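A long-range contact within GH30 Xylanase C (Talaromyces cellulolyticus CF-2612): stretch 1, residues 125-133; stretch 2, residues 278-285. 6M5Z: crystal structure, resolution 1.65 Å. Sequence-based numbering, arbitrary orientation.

Stretch 1 125-133: KYIYADAWS
Stretch 2, residues 278-285: LRVWETEY

The contact between residues 125-133 and 278-285 is a modest side-chain packing of two strands that do not pair through their backbones, built mainly from aromatic rings and without a single hydrogen bond from one stretch to the other. The evidence for the first point is the spacing. The strand axes approach no closer than 10.9 Å, and the nearest backbone register, CA of Tyr 128 to CA of Thr 283, is 9.3 Å, far beyond the reach of a sheet ladder. The N-to-C directions make an angle of 60°, with a signed crossing angle of -60°, so the strands cross obliquely. Together the two stretches bury 248 Å², although touching residues are at least 152 positions apart in sequence.

Both backbones are largely extended where they meet. Tyr 126 (phi/psi -129/133), Ile 127 (-109/130) and Tyr 128 (-119/121) follow regular strand geometry, and strand alternation directs the CA-to-CB bonds of Tyr 126, Tyr 128 and Asp 130 toward the other stretch while that of Ile 127 points away. Trp 132, beyond the strand, turns to -81/-26. In the second stretch, Val 280 (-111/130) and Trp 281 (-113/130) are similarly extended. Thr 283 breaks the pattern at -100/-7, and Glu 284 returns to an extended -166/123; the CA-to-CB bonds of both these consecutive residues point toward the first stretch.

Trp 281 (chi1 -74°, m; chi2 16°) is the centre of the packing, covered over 65 Å². Its ring meets the CB atoms of two tyrosines at its edge, near its plane: CH2 of Trp 281 lies 3.8 Å from CB of Tyr 126, and its CZ3 lies 4.2 Å from CB of Tyr 128. These are apolar contacts at van der Waals range. Tyr 126 (chi1 -60°, m; chi2 -72°) also brings its ring beside the indole, with the centroid of the Tyr 126 ring 5.9 Å from that of the Trp 281 six-membered ring and the planes at 59°, an oblique aromatic pair.

Tyr 128 adopts chi1 166° (t) and chi2 43°, which carries its ring to the methyl of Thr 283 (chi1 46°, p): CE2 of Tyr 128 is 3.9 Å from CG2 of Thr 283. The polar OH of Tyr 128 and OG1 of Thr 283 are hydrogen-bonded elsewhere in the structure.

At the two ends the contact becomes more polar without becoming bonded. Arg 279 (m, t, t, with chi4 170°) places NH1 4.3 Å from OH of Tyr 126, too long for a hydrogen bond; the hydroxyl lies at the guanidinium edge, near its plane. At the other end, the CA-to-CB bond of Trp 132 points sideways, but chi1 -92°, between wells, and chi2 -133° bring the indole nearer. Its CZ2 is 3.9 Å from OE1 of Glu 284 (t, t, chi3 -53°), a contact between ring carbon and carboxylate oxygen; both carboxylate oxygens of Glu 284 are hydrogen-bonded elsewhere.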

# COMPACT_ATOMS: atom_id res chain seq x y z
N LYS A 125 -1.44 10.98 2.46
CA LYS A 125 -1.43 11.07 3.94
C LYS A 125 -0.14 10.42 4.47
O LYS A 125 0.42 10.93 5.44
CB LYS A 125 -2.68 10.36 4.47
CG LYS A 125 -2.76 10.21 5.97
CD LYS A 125 -3.19 11.44 6.62
CE LYS A 125 -3.48 11.23 8.08
NZ LYS A 125 -3.66 12.57 8.70
N TYR A 126 0.29 9.28 3.93
CA TYR A 126 1.44 8.51 4.49
C TYR A 126 2.47 8.19 3.41
O TYR A 126 2.15 7.79 2.31
CB TYR A 126 1.00 7.20 5.15
CG TYR A 126 0.03 7.41 6.27
CD1 TYR A 126 0.48 7.95 7.46
CD2 TYR A 126 -1.30 7.05 6.15
CE1 TYR A 126 -0.41 8.15 8.50
CE2 TYR A 126 -2.19 7.25 7.19
CZ TYR A 126 -1.73 7.79 8.37
OH TYR A 126 -2.59 7.96 9.43
N ILE A 127 3.73 8.43 3.74
CA ILE A 127 4.88 7.95 2.98
C ILE A 127 5.55 6.85 3.82
O ILE A 127 5.99 7.09 4.94
CB ILE A 127 5.84 9.09 2.63
CG1 ILE A 127 5.15 10.10 1.70
CG2 ILE A 127 7.08 8.53 1.96
CD1 ILE A 127 6.05 11.29 1.26
N TYR A 128 5.80 5.72 3.18
CA TYR A 128 6.46 4.56 3.79
C TYR A 128 7.72 4.33 2.97
O TYR A 128 7.59 4.10 1.76
CB TYR A 128 5.52 3.36 3.75
CG TYR A 128 6.13 2.02 4.02
CD1 TYR A 128 7.04 1.85 5.05
CD2 TYR A 128 5.60 0.88 3.42
CE1 TYR A 128 7.58 0.61 5.33
CE2 TYR A 128 6.13 -0.37 3.71
CZ TYR A 128 7.10 -0.51 4.67
OH TYR A 128 7.66 -1.71 5.02
N ALA A 129 8.88 4.38 3.60
CA ALA A 129 10.15 4.05 2.93
C ALA A 129 10.60 2.67 3.40
O ALA A 129 10.71 2.46 4.60
CB ALA A 129 11.25 5.05 3.23
N ASP A 130 10.95 1.81 2.46
CA ASP A 130 11.15 0.39 2.77
C ASP A 130 12.41 -0.07 2.05
O ASP A 130 12.51 0.10 0.86
CB ASP A 130 9.91 -0.41 2.33
CG ASP A 130 9.97 -1.88 2.63
OD1 ASP A 130 10.76 -2.28 3.50
OD2 ASP A 130 9.10 -2.62 2.06
N ALA A 131 13.34 -0.60 2.80
CA ALA A 131 14.58 -1.19 2.25
C ALA A 131 14.31 -2.61 1.75
O ALA A 131 13.71 -3.42 2.50
CB ALA A 131 15.67 -1.21 3.32
N TRP A 132 14.78 -2.93 0.55
CA TRP A 132 14.77 -4.32 0.07
C TRP A 132 15.95 -5.09 0.65
O TRP A 132 15.86 -6.33 0.74
CB TRP A 132 14.78 -4.37 -1.46
CG TRP A 132 13.46 -4.42 -2.18
CD1 TRP A 132 13.17 -5.29 -3.19
CD2 TRP A 132 12.40 -3.44 -2.18
NE1 TRP A 132 11.96 -4.98 -3.76
CE2 TRP A 132 11.46 -3.86 -3.15
CE3 TRP A 132 12.09 -2.34 -1.39
CZ2 TRP A 132 10.27 -3.18 -3.37
CZ3 TRP A 132 10.93 -1.64 -1.67
CH2 TRP A 132 10.03 -2.05 -2.64
N SER A 133 17.05 -4.41 1.01
CA SER A 133 18.23 -5.07 1.59
C SER A 133 19.01 -4.01 2.33
O SER A 133 18.91 -2.85 1.94
CB SER A 133 19.04 -5.68 0.49
OG SER A 133 20.26 -6.24 0.98
N LEU A 278 -2.15 -3.69 16.23
CA LEU A 278 -1.55 -2.76 15.26
C LEU A 278 -2.39 -2.74 13.98
O LEU A 278 -2.93 -3.81 13.56
CB LEU A 278 -0.11 -3.18 14.96
CG LEU A 278 0.89 -3.02 16.10
CD1 LEU A 278 2.24 -3.54 15.67
CD2 LEU A 278 1.01 -1.57 16.56
N ARG A 279 -2.38 -1.61 13.30
CA ARG A 279 -3.01 -1.49 11.97
C ARG A 279 -2.15 -2.33 11.01
O ARG A 279 -0.89 -2.29 11.06
CB ARG A 279 -3.11 -0.04 11.56
CG ARG A 279 -4.11 0.76 12.39
CD ARG A 279 -4.16 2.18 11.90
NE ARG A 279 -4.82 2.97 12.93
CZ ARG A 279 -4.88 4.30 12.96
NH1 ARG A 279 -4.41 5.03 11.96
NH2 ARG A 279 -5.51 4.88 13.97
N VAL A 280 -2.82 -3.05 10.12
CA VAL A 280 -2.19 -3.98 9.16
C VAL A 280 -2.33 -3.42 7.75
O VAL A 280 -3.48 -3.04 7.31
CB VAL A 280 -2.83 -5.38 9.23
CG1 VAL A 280 -2.19 -6.33 8.20
CG2 VAL A 280 -2.67 -5.97 10.62
N TRP A 281 -1.22 -3.38 7.01
CA TRP A 281 -1.16 -2.87 5.63
C TRP A 281 -0.83 -4.01 4.69
O TRP A 281 0.17 -4.71 4.94
CB TRP A 281 -0.09 -1.78 5.52
CG TRP A 281 -0.47 -0.46 6.11
CD1 TRP A 281 -1.47 -0.17 6.98
CD2 TRP A 281 0.19 0.77 5.82
NE1 TRP A 281 -1.50 1.18 7.23
CE2 TRP A 281 -0.50 1.78 6.52
CE3 TRP A 281 1.28 1.10 5.02
CZ2 TRP A 281 -0.10 3.11 6.45
CZ3 TRP A 281 1.65 2.41 4.91
CH2 TRP A 281 0.99 3.39 5.63
N GLU A 282 -1.60 -4.16 3.60
CA GLU A 282 -1.16 -4.94 2.43
C GLU A 282 -0.34 -3.99 1.56
O GLU A 282 -0.92 -3.06 0.98
CB GLU A 282 -2.39 -5.54 1.76
CG GLU A 282 -2.07 -6.46 0.59
CD GLU A 282 -1.44 -5.76 -0.61
OE1 GLU A 282 -0.30 -6.07 -0.91
OE2 GLU A 282 -2.12 -4.87 -1.21
N THR A 283 0.99 -4.14 1.55
CA THR A 283 1.91 -3.08 1.06
C THR A 283 2.39 -3.33 -0.37
O THR A 283 3.12 -2.48 -0.86
CB THR A 283 3.11 -2.89 1.98
OG1 THR A 283 3.67 -4.17 2.33
CG2 THR A 283 2.72 -2.12 3.23
N GLU A 284 2.08 -4.48 -0.97
CA GLU A 284 2.41 -4.71 -2.38
C GLU A 284 1.66 -5.94 -2.91
O GLU A 284 1.89 -7.05 -2.46
CB GLU A 284 3.91 -4.91 -2.55
CG GLU A 284 4.35 -4.68 -4.00
CD GLU A 284 5.75 -5.20 -4.30
OE1 GLU A 284 6.74 -4.84 -3.55
OE2 GLU A 284 5.89 -5.96 -5.31
N TYR A 285 0.88 -5.76 -3.95
CA TYR A 285 0.27 -6.89 -4.67
C TYR A 285 -0.04 -6.36 -6.06
O TYR A 285 -0.52 -5.23 -6.16
CB TYR A 285 -0.96 -7.42 -3.93
CG TYR A 285 -1.49 -8.72 -4.48
CD1 TYR A 285 -0.63 -9.71 -4.91
CD2 TYR A 285 -2.85 -8.97 -4.55
CE1 TYR A 285 -1.10 -10.92 -5.44
CE2 TYR A 285 -3.34 -10.17 -5.07
CZ TYR A 285 -2.46 -11.15 -5.50
OH TYR A 285 -2.91 -12.33 -6.03